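Local coordinates for triacylglycerol lipase (Clostridium botulinum, PDB 5AH1), which hydrolyses synthetic polyesters and, as its name implies, probably triacylglycerols, as a zinc-binding alpha/beta-hydrolase, at residues 29-33 with 247-251; 116-120 with 165-169; 172-178 with 219-225; 242-247 with 292-297. All blocks are in the same frame, centred on the assembly; numbering follows the deposited sequence.

Contact 1. Residues 29-33 with 247-251; sequences KIPTL and SYTFG
Residues 29-33 form an irregular strip of chain that runs past one turn of helix 242-257, and the backbones come closest where the CA atoms of T32 and Y248 stand 4.3 Å apart. No backbone-to-backbone hydrogen bond joins them; the one polar link is made by a side chain. S247 holds its hydroxyl anti to the backbone N (chi1 -171°), which turns OG out from the helix to receive the amide of L33. The N-H of L33 meets S247 OG at 3.0 Å with a nearly straight angle of 166°. The same oxygen also lies against carbon, with T32 CB at 3.4 Å. L33 then reaches along the helix: its CD2 methyl settles at F250 CB and lies 3.8 Å from the backbone N of G251, in van der Waals contact with the helix.

In this alpha/beta-hydrolase, helix 242-257 comes after strand 221-227 of the central sheet and the short helix 235-239, and here the N-terminal strip preceding helix 36-42 packs across it. At the other end of the strip the Y248 ring is the main surface. I30 crosses it at about a right angle, its CG2 methyl 3.6 Å from Y248 CD1, whereas P31 lies alongside, pointing the same way as the ring. The P31 carbonyl oxygen sits at the ring edge, 3.3 Å from Y248 CD1, and this buried oxygen has no hydrogen-bond partner in the model. Beyond the strip, Y248 OH is hydrogen-bonded to the carbonyl of I355, and I30 continues onto L236 and L239 of helix 235-239.

Contact 2. Residues 116-120 with 165-169; sequences ETYTA and GIYKN
Y118 lays one face of its ring over the carbonyl oxygen of I166, which stands 3.6 Å above the ring plane and displaced toward the rim. The ring belongs to strand 117-120, an outermost strand of the parallel sheet of this alpha/beta-hydrolase, and its partner lies in the loop that leads from strand 159-163 to strand 176-181. The loop is thus packed against the sheet's margin by side chains and water, with no direct hydrogen bond between the two segments.

I166 provides the apolar part. In the conformer described here, its CG1 branch lies between the backbone N and the carbonyl carbon (chi1 53°), and the extended chain beyond carries CD1 to the strand, where it touches Y118 CB at 3.6 Å. The same methyl meets the carbonyl oxygen of T119 and, more distantly, A120 CB. Y138 of helix 128-140 also packs on both I166 and A120.

Y167 crosses Y118 at about a right angle as side chains; the two ring planes are inclined at 41°, with Y118 CE2 3.7 Å from Y167 CD1.

The polar ends are linked through E116. Y118 OH donates to E116 OE2 at 2.6 Å, using the anti lone pair of that oxygen, a short bond that helps fix the phenol. One water donates to I166 O at 2.8 Å and only weakly to Y118 OH. Another joins the second carboxylate oxygen to the neighbouring phenol, 2.7 Å from both E116 OE1 and Y167 OH.

Contact 3. Residues 172-178 with 219-225; sequences NENKIHL and HWIHSVS
Strands 176-178 and 223-225 run parallel, their axes 4.9 Å apart and inclined at 21°, and a corner in the chain at H222 interrupts the pairing. The ladder takes in I176 N to W220 O and H222 N to I176 O before the corner, then L178 N to S223 O and S225 N to L178 O after it.

On one side of the sheet, I221 CD1 fits against both I176 CG1 and L178 CD1, each at 3.6 Å; I176 lies alongside I221, while L178 comes in at a slant. On the other side, H177 ND1 and S223 OG share a hydrogen bond of 2.7 Å, with the hydroxyl at the edge of the imidazole. A water joins this hydroxyl to the L178 carbonyl and to S225 OG, which is also hydrogen-bonded to Y443 OH. N76 takes the far nitrogen of H177, so both ring nitrogens are held. H222 presents its edge to H177 CE1.

Ahead of the first rung K175 bends at its last torsion (chi4 -67°), bringing NZ to two carbonyls, at 2.8 Å from H219 O and 2.9 Å from N172 O. N172 OD1 in turn accepts the H219 amide.

Helix 183-197 packs on I221 and V224 and lies in the connection between the two strands, a beta-alpha-beta crossover whose first strand runs on toward the probable nucleophile elbow of the alpha/beta-hydrolase fold.

Contact 4. Residues 242-247 with 292-297; sequences AKDLIS and LDSNIW
L292, the last residue of helix 284-292, directs its CD2 methyl at I246, meeting I246 CG2 at 3.5 Å. The two side chains meet at a slant, and the same methyl also lies near the backbone N of S247. Here the first turns of helix 242-257 pack against the link between helix 284-292 and the short helix 296-299, all within the helical part of the alpha/beta-hydrolase chain between strands 221-227 and 327-331. The carbonyl oxygen of L292 rests beside the aliphatic chain of K243, 3.4 Å from K243 CE.

D293 follows, exposed at the surface. K243 extends fully, every torsion of its chain near 180°, and so spans the gap to place NZ 3.0 Å from D293 OD1 in a salt bridge. The ammonium approaches this oxygen on its anti side, 30° out of the carboxylate plane.

S294 serves its own segment: its OG accepts the amide of I296, with I296 N at 3.0 Å, a capping bond leading into the next helix. I296 in turn puts its CG2 methyl over one face of the W297 indole.

The opposite face of W297 is taken by I246, which crosses it at about a right angle. I246 CG1 forms a CH-pi contact, 14° off the normal of the six-membered ring, and the indole is thereby clasped between two isoleucines. Its NE1 is hydrogen-bonded to the carbonyl oxygen of V291, which helps fix the ring's rotation. At the start of the helix, A242 CB lies 3.3 Å from the carbonyl oxygen of W297.

Overall arrangement
The four contacts form two pairs on different parts of the molecule. Contacts 1 and 4 share S247 and both use helix 242-257; L292 meets both F250 and L33, so N-terminal strip, helix and 292-297 turn form one packed cluster. Contacts 2 and 3 both reach the central sheet, contact 3 pairing two of its strands and contact 2 setting a loop on its edge strand, and Y167 packs on I176 between them. Contact 3 is the buried one and relies on a backbone ladder, whereas contact 2, at the surface, depends on tyrosines and bridging waters. Contacts 1 and 4 are partly buried and mainly apolar, supplemented respectively by one serine-amide bond and a surface salt bridge. Centres of contacts 1 and 3 lie about 37 Å apart.

Contact 1. Residues 29-33 with 247-251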
# COMPACT_ATOMS: atom_id res chain seq x y z
N LYS A 29 7.64 10.10 -21.97
CA LYS A 29 8.82 9.86 -21.14
C LYS A 29 8.53 10.05 -19.65
O LYS A 29 8.00 11.08 -19.23
CB LYS A 29 9.95 10.80 -21.57
CG LYS A 29 11.30 10.48 -20.92
CD LYS A 29 12.42 11.39 -21.45
CE LYS A 29 12.69 11.15 -22.93
NZ LYS A 29 13.88 11.91 -23.43
N ILE A 30 8.88 9.05 -18.85
CA ILE A 30 8.70 9.16 -17.42
C ILE A 30 9.89 9.92 -16.85
O ILE A 30 11.04 9.53 -17.02
CB ILE A 30 8.52 7.81 -16.72
CG1 ILE A 30 7.21 7.16 -17.20
CG2 ILE A 30 8.43 7.99 -15.20
CD1 ILE A 30 7.01 5.74 -16.73
N PRO A 31 9.62 11.03 -16.18
CA PRO A 31 10.69 11.88 -15.63
C PRO A 31 11.36 11.22 -14.44
O PRO A 31 10.76 10.39 -13.76
CB PRO A 31 9.94 13.14 -15.20
CG PRO A 31 8.53 12.65 -15.02
CD PRO A 31 8.28 11.59 -15.93
N THR A 32 12.61 11.59 -14.22
CA THR A 32 13.36 11.18 -13.04
C THR A 32 13.79 12.47 -12.35
O THR A 32 13.35 13.57 -12.72
CB THR A 32 14.58 10.33 -13.41
OG1 THR A 32 15.47 11.11 -14.21
CG2 THR A 32 14.17 9.07 -14.18
N LEU A 33 14.66 12.36 -11.36
CA LEU A 33 15.11 13.56 -10.67
C LEU A 33 15.83 14.54 -11.59
O LEU A 33 15.90 15.74 -11.29
CB LEU A 33 15.98 13.21 -9.47
CG LEU A 33 15.21 12.74 -8.25
CD1 LEU A 33 16.19 12.32 -7.17
CD2 LEU A 33 14.28 13.84 -7.73
N SER A 247 13.63 6.98 -8.71
CA SER A 247 13.97 8.38 -8.94
C SER A 247 12.71 9.19 -9.27
O SER A 247 12.49 10.28 -8.73
CB SER A 247 15.02 8.49 -10.05
OG SER A 247 15.50 9.81 -10.13
N TYR A 248 11.86 8.65 -10.14
CA TYR A 248 10.57 9.26 -10.43
C TYR A 248 9.76 9.51 -9.15
O TYR A 248 9.19 10.58 -8.97
CB TYR A 248 9.76 8.38 -11.39
CG TYR A 248 8.32 8.79 -11.46
CD1 TYR A 248 7.93 9.93 -12.16
CD2 TYR A 248 7.34 8.05 -10.83
CE1 TYR A 248 6.61 10.32 -12.22
CE2 TYR A 248 6.01 8.44 -10.88
CZ TYR A 248 5.65 9.57 -11.58
OH TYR A 248 4.31 9.94 -11.62
N THR A 249 9.74 8.52 -8.27
CA THR A 249 8.93 8.62 -7.07
C THR A 249 9.49 9.67 -6.08
O THR A 249 8.73 10.28 -5.34
CB THR A 249 8.74 7.25 -6.42
OG1 THR A 249 8.31 6.32 -7.43
CG2 THR A 249 7.68 7.33 -5.35
N PHE A 250 10.80 9.91 -6.10
CA PHE A 250 11.38 11.03 -5.35
C PHE A 250 10.90 12.35 -5.95
O PHE A 250 10.64 13.31 -5.22
CB PHE A 250 12.91 11.00 -5.35
CG PHE A 250 13.50 10.05 -4.34
CD1 PHE A 250 13.28 10.24 -2.98
CD2 PHE A 250 14.29 9.01 -4.74
CE1 PHE A 250 13.84 9.37 -2.06
CE2 PHE A 250 14.84 8.14 -3.83
CZ PHE A 250 14.61 8.31 -2.49
N GLY A 251 10.80 12.40 -7.27
CA GLY A 251 10.22 13.55 -7.94
C GLY A 251 8.80 13.81 -7.47
O GLY A 251 8.45 14.94 -7.14

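Contact 2. Residues 116-120 with 165-169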
# COMPACT_ATOMS: atom_id res chain seq x y z
N GLU A 116 -11.77 4.13 16.72
CA GLU A 116 -10.40 3.95 17.21
C GLU A 116 -9.49 3.56 16.06
O GLU A 116 -9.73 2.56 15.37
CB GLU A 116 -10.37 2.89 18.32
CG GLU A 116 -9.02 2.79 19.03
CD GLU A 116 -8.97 1.65 20.04
OE1 GLU A 116 -10.00 0.99 20.24
OE2 GLU A 116 -7.89 1.41 20.62
N THR A 117 -8.45 4.36 15.84
CA THR A 117 -7.60 4.24 14.66
C THR A 117 -6.15 4.57 14.99
O THR A 117 -5.86 5.56 15.67
CB THR A 117 -8.07 5.18 13.53
OG1 THR A 117 -9.41 4.86 13.15
CG2 THR A 117 -7.17 5.08 12.29
N TYR A 118 -5.26 3.74 14.46
CA TYR A 118 -3.81 3.92 14.54
C TYR A 118 -3.21 3.89 13.16
O TYR A 118 -3.81 3.40 12.19
CB TYR A 118 -3.19 2.79 15.38
CG TYR A 118 -3.82 2.67 16.73
CD1 TYR A 118 -3.39 3.47 17.76
CD2 TYR A 118 -4.87 1.79 16.97
CE1 TYR A 118 -3.96 3.41 19.00
CE2 TYR A 118 -5.46 1.72 18.23
CZ TYR A 118 -5.01 2.54 19.24
OH TYR A 118 -5.57 2.50 20.50
N THR A 119 -1.99 4.41 13.08
CA THR A 119 -1.23 4.44 11.84
C THR A 119 0.07 3.68 12.05
O THR A 119 0.80 3.95 13.01
CB THR A 119 -0.91 5.88 11.43
OG1 THR A 119 -2.14 6.59 11.22
CG2 THR A 119 -0.11 5.93 10.14
N ALA A 120 0.35 2.72 11.18
CA ALA A 120 1.62 2.01 11.21
C ALA A 120 2.52 2.51 10.10
O ALA A 120 2.05 2.84 9.01
CB ALA A 120 1.41 0.52 11.09
N GLY A 165 5.37 0.08 19.89
CA GLY A 165 4.13 -0.68 19.79
C GLY A 165 2.93 0.23 19.90
O GLY A 165 2.81 0.95 20.89
N ILE A 166 2.07 0.23 18.89
CA ILE A 166 0.87 1.09 18.90
C ILE A 166 -0.40 0.37 19.34
O ILE A 166 -1.39 1.01 19.66
CB ILE A 166 0.59 1.75 17.54
CG1 ILE A 166 0.53 0.68 16.44
CG2 ILE A 166 1.62 2.84 17.26
CD1 ILE A 166 0.02 1.16 15.11
N TYR A 167 -0.38 -0.96 19.35
CA TYR A 167 -1.56 -1.70 19.83
C TYR A 167 -1.07 -2.98 20.49
O TYR A 167 -1.27 -4.09 19.99
CB TYR A 167 -2.60 -1.96 18.73
CG TYR A 167 -3.97 -2.32 19.26
CD1 TYR A 167 -4.72 -1.42 20.02
CD2 TYR A 167 -4.54 -3.56 18.98
CE1 TYR A 167 -5.97 -1.75 20.50
CE2 TYR A 167 -5.80 -3.90 19.46
CZ TYR A 167 -6.51 -2.99 20.23
OH TYR A 167 -7.76 -3.31 20.70
N LYS A 168 -0.42 -2.80 21.63
CA LYS A 168 0.38 -3.85 22.23
C LYS A 168 -0.43 -5.04 22.72
O LYS A 168 0.11 -6.14 22.87
CB LYS A 168 1.21 -3.29 23.38
CG LYS A 168 2.34 -2.36 22.94
CD LYS A 168 3.24 -1.98 24.13
CE LYS A 168 2.96 -0.58 24.64
NZ LYS A 168 3.33 0.48 23.66
N ASN A 169 -1.73 -4.82 22.95
CA ASN A 169 -2.62 -5.83 23.51
C ASN A 169 -3.32 -6.69 22.44
O ASN A 169 -4.18 -7.51 22.76
CB ASN A 169 -3.66 -5.18 24.43
CG ASN A 169 -4.49 -4.10 23.73
OD1 ASN A 169 -3.99 -3.38 22.85
ND2 ASN A 169 -5.76 -3.98 24.13
O HOH W 1 -9.45 -1.32 21.52
O HOH W 2 -2.80 1.23 22.04

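Contact 3. Residues 172-178 with 219-225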
# COMPACT_ATOMS: atom_id res chain seq x y z
N ASN A 172 -6.08 -12.76 19.77
CA ASN A 172 -7.22 -13.40 19.12
C ASN A 172 -8.54 -12.77 19.56
O ASN A 172 -9.51 -12.77 18.80
CB ASN A 172 -7.24 -14.90 19.42
CG ASN A 172 -6.06 -15.65 18.83
OD1 ASN A 172 -5.40 -15.19 17.89
ND2 ASN A 172 -5.79 -16.83 19.38
N GLU A 173 -8.55 -12.23 20.77
CA GLU A 173 -9.73 -11.55 21.31
C GLU A 173 -9.75 -10.07 20.90
O GLU A 173 -10.79 -9.53 20.54
CB GLU A 173 -9.78 -11.67 22.84
CG GLU A 173 -10.01 -13.09 23.35
CD GLU A 173 -8.82 -14.02 23.11
OE1 GLU A 173 -7.66 -13.59 23.31
OE2 GLU A 173 -9.04 -15.18 22.71
N ASN A 174 -8.59 -9.42 20.98
CA ASN A 174 -8.45 -8.01 20.60
C ASN A 174 -7.95 -7.87 19.17
O ASN A 174 -6.76 -7.57 18.92
CB ASN A 174 -7.49 -7.31 21.56
CG ASN A 174 -7.95 -7.38 22.99
OD1 ASN A 174 -9.15 -7.33 23.28
ND2 ASN A 174 -7.00 -7.48 23.90
N LYS A 175 -8.86 -8.09 18.23
CA LYS A 175 -8.53 -8.09 16.81
C LYS A 175 -8.47 -6.67 16.27
O LYS A 175 -8.85 -5.70 16.94
CB LYS A 175 -9.59 -8.88 16.03
CG LYS A 175 -9.80 -10.31 16.46
CD LYS A 175 -10.74 -11.00 15.47
CE LYS A 175 -11.28 -12.31 15.97
NZ LYS A 175 -10.24 -13.32 16.10
N ILE A 176 -7.96 -6.54 15.05
CA ILE A 176 -7.93 -5.27 14.35
C ILE A 176 -8.46 -5.40 12.92
O ILE A 176 -8.53 -6.49 12.37
CB ILE A 176 -6.49 -4.68 14.30
CG1 ILE A 176 -5.56 -5.56 13.45
CG2 ILE A 176 -5.95 -4.50 15.71
CD1 ILE A 176 -4.16 -4.95 13.25
N HIS A 177 -8.79 -4.25 12.34
CA HIS A 177 -9.08 -4.11 10.92
C HIS A 177 -7.85 -3.48 10.29
O HIS A 177 -7.44 -2.40 10.71
CB HIS A 177 -10.24 -3.16 10.67
CG HIS A 177 -11.53 -3.59 11.29
ND1 HIS A 177 -12.27 -4.64 10.79
CD2 HIS A 177 -12.21 -3.10 12.35
CE1 HIS A 177 -13.37 -4.77 11.53
NE2 HIS A 177 -13.35 -3.85 12.48
N LEU A 178 -7.26 -4.14 9.29
CA LEU A 178 -6.13 -3.56 8.58
C LEU A 178 -6.62 -2.91 7.30
O LEU A 178 -7.38 -3.51 6.54
CB LEU A 178 -5.10 -4.63 8.23
CG LEU A 178 -4.22 -5.07 9.40
CD1 LEU A 178 -3.50 -6.37 9.06
CD2 LEU A 178 -3.22 -3.99 9.76
N HIS A 219 -4.85 -15.35 15.13
CA HIS A 219 -6.05 -14.89 14.43
C HIS A 219 -6.43 -13.51 14.95
O HIS A 219 -7.47 -13.30 15.57
CB HIS A 219 -7.15 -15.94 14.60
CG HIS A 219 -6.69 -17.29 14.15
ND1 HIS A 219 -6.47 -17.58 12.82
CD2 HIS A 219 -6.28 -18.38 14.84
CE1 HIS A 219 -6.01 -18.81 12.71
NE2 HIS A 219 -5.88 -19.32 13.92
N TRP A 220 -5.55 -12.56 14.66
CA TRP A 220 -5.59 -11.21 15.21
C TRP A 220 -6.29 -10.22 14.28
O TRP A 220 -6.51 -9.08 14.66
CB TRP A 220 -4.17 -10.70 15.38
CG TRP A 220 -3.35 -11.41 16.42
CD1 TRP A 220 -3.73 -12.43 17.24
CD2 TRP A 220 -2.00 -11.10 16.76
NE1 TRP A 220 -2.69 -12.77 18.07
CE2 TRP A 220 -1.62 -11.97 17.80
CE3 TRP A 220 -1.06 -10.17 16.28
CZ2 TRP A 220 -0.34 -11.93 18.38
CZ3 TRP A 220 0.19 -10.13 16.85
CH2 TRP A 220 0.54 -11.01 17.89
N ILE A 221 -6.57 -10.65 13.05
CA ILE A 221 -7.02 -9.76 11.98
C ILE A 221 -8.46 -10.10 11.61
O ILE A 221 -8.75 -11.21 11.18
CB ILE A 221 -6.13 -9.90 10.74
CG1 ILE A 221 -4.64 -9.80 11.11
CG2 ILE A 221 -6.55 -8.87 9.74
CD1 ILE A 221 -4.24 -8.54 11.84
N HIS A 222 -9.37 -9.15 11.82
CA HIS A 222 -10.77 -9.39 11.47
C HIS A 222 -11.06 -9.09 10.00
O HIS A 222 -11.85 -9.79 9.37
CB HIS A 222 -11.69 -8.55 12.36
CG HIS A 222 -13.10 -9.03 12.36
ND1 HIS A 222 -13.43 -10.36 12.51
CD2 HIS A 222 -14.27 -8.35 12.25
CE1 HIS A 222 -14.75 -10.48 12.49
NE2 HIS A 222 -15.28 -9.28 12.32
N SER A 223 -10.43 -8.05 9.47
CA SER A 223 -10.58 -7.71 8.07
C SER A 223 -9.31 -7.12 7.51
O SER A 223 -8.51 -6.52 8.21
CB SER A 223 -11.74 -6.73 7.88
OG SER A 223 -11.42 -5.43 8.36
N VAL A 224 -9.19 -7.30 6.20
CA VAL A 224 -8.13 -6.75 5.37
C VAL A 224 -8.80 -5.98 4.24
O VAL A 224 -9.59 -6.54 3.49
CB VAL A 224 -7.28 -7.90 4.78
CG1 VAL A 224 -6.42 -7.44 3.59
CG2 VAL A 224 -6.42 -8.49 5.87
N SER A 225 -8.50 -4.69 4.14
CA SER A 225 -9.03 -3.84 3.08
C SER A 225 -7.88 -3.28 2.27
O SER A 225 -6.99 -2.63 2.84
CB SER A 225 -9.83 -2.68 3.66
OG SER A 225 -11.00 -3.11 4.33
O HOH W 3 -10.23 -3.54 6.88

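Contact 4. Residues 242-247 with 292-297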
# COMPACT_ATOMS: atom_id res chain seq x y z
N ALA A 242 14.34 -0.19 -12.43
CA ALA A 242 14.07 0.04 -11.03
C ALA A 242 14.57 1.41 -10.54
O ALA A 242 13.84 2.12 -9.84
CB ALA A 242 14.67 -1.06 -10.19
N LYS A 243 15.81 1.75 -10.87
CA LYS A 243 16.39 3.00 -10.40
C LYS A 243 15.56 4.18 -10.88
O LYS A 243 15.41 5.18 -10.17
CB LYS A 243 17.84 3.14 -10.88
CG LYS A 243 18.53 4.40 -10.38
CD LYS A 243 19.97 4.47 -10.87
CE LYS A 243 20.67 5.69 -10.31
NZ LYS A 243 22.02 5.90 -10.90
N ASP A 244 15.05 4.08 -12.11
CA ASP A 244 14.27 5.17 -12.67
C ASP A 244 12.92 5.29 -11.97
O ASP A 244 12.44 6.39 -11.76
CB ASP A 244 14.07 4.99 -14.17
CG ASP A 244 15.37 5.17 -14.95
OD1 ASP A 244 16.36 5.68 -14.39
OD2 ASP A 244 15.38 4.82 -16.14
N LEU A 245 12.31 4.16 -11.62
CA LEU A 245 11.04 4.19 -10.89
C LEU A 245 11.25 4.86 -9.54
O LEU A 245 10.47 5.73 -9.15
CB LEU A 245 10.48 2.77 -10.73
CG LEU A 245 9.18 2.65 -9.94
CD1 LEU A 245 8.12 3.63 -10.41
CD2 LEU A 245 8.64 1.24 -10.02
N ILE A 246 12.30 4.48 -8.82
CA ILE A 246 12.56 5.12 -7.54
C ILE A 246 12.83 6.62 -7.72
O ILE A 246 12.30 7.45 -6.98
CB ILE A 246 13.75 4.45 -6.80
CG1 ILE A 246 13.47 2.98 -6.50
CG2 ILE A 246 14.05 5.20 -5.50
CD1 ILE A 246 12.46 2.75 -5.42
N SER A 247 13.63 6.98 -8.71
CA SER A 247 13.97 8.38 -8.94
C SER A 247 12.71 9.19 -9.27
O SER A 247 12.49 10.28 -8.73
CB SER A 247 15.02 8.49 -10.05
OG SER A 247 15.50 9.81 -10.13
N LEU A 292 20.14 5.70 -4.28
CA LEU A 292 19.80 5.53 -5.69
C LEU A 292 20.84 4.76 -6.48
O LEU A 292 20.49 4.00 -7.40
CB LEU A 292 19.57 6.88 -6.36
CG LEU A 292 18.24 7.53 -6.01
CD1 LEU A 292 18.20 8.94 -6.54
CD2 LEU A 292 17.06 6.71 -6.59
N ASP A 293 22.10 4.95 -6.13
CA ASP A 293 23.21 4.31 -6.84
C ASP A 293 23.54 2.92 -6.30
O ASP A 293 24.44 2.25 -6.81
CB ASP A 293 24.47 5.17 -6.73
CG ASP A 293 24.41 6.42 -7.59
OD1 ASP A 293 23.43 6.59 -8.35
OD2 ASP A 293 25.35 7.22 -7.50
N SER A 294 22.80 2.47 -5.29
CA SER A 294 23.04 1.16 -4.70
C SER A 294 22.79 0.02 -5.68
O SER A 294 21.90 0.11 -6.53
CB SER A 294 22.12 0.96 -3.49
OG SER A 294 22.24 -0.35 -2.94
N ASN A 295 23.55 -1.05 -5.52
CA ASN A 295 23.33 -2.26 -6.30
C ASN A 295 22.01 -2.95 -5.96
O ASN A 295 21.59 -3.86 -6.67
CB ASN A 295 24.49 -3.26 -6.12
CG ASN A 295 24.62 -3.78 -4.70
OD1 ASN A 295 24.36 -3.05 -3.74
ND2 ASN A 295 25.00 -5.05 -4.55
N ILE A 296 21.38 -2.54 -4.87
CA ILE A 296 20.17 -3.21 -4.41
C ILE A 296 19.07 -3.27 -5.49
O ILE A 296 18.34 -4.26 -5.58
CB ILE A 296 19.67 -2.53 -3.11
CG1 ILE A 296 18.72 -3.45 -2.38
CG2 ILE A 296 19.03 -1.17 -3.38
CD1 ILE A 296 18.38 -2.95 -1.00
N TRP A 297 19.00 -2.25 -6.32
CA TRP A 297 17.89 -2.11 -7.26
C TRP A 297 17.90 -3.11 -8.40
O TRP A 297 16.87 -3.27 -9.06
CB TRP A 297 17.82 -0.68 -7.80
CG TRP A 297 17.74 0.29 -6.67
CD1 TRP A 297 18.69 1.18 -6.28
CD2 TRP A 297 16.67 0.40 -5.73
NE1 TRP A 297 18.28 1.86 -5.17
CE2 TRP A 297 17.04 1.41 -4.81
CE3 TRP A 297 15.44 -0.24 -5.58
CZ2 TRP A 297 16.22 1.78 -3.75
CZ3 TRP A 297 14.63 0.13 -4.55
CH2 TRP A 297 15.02 1.13 -3.64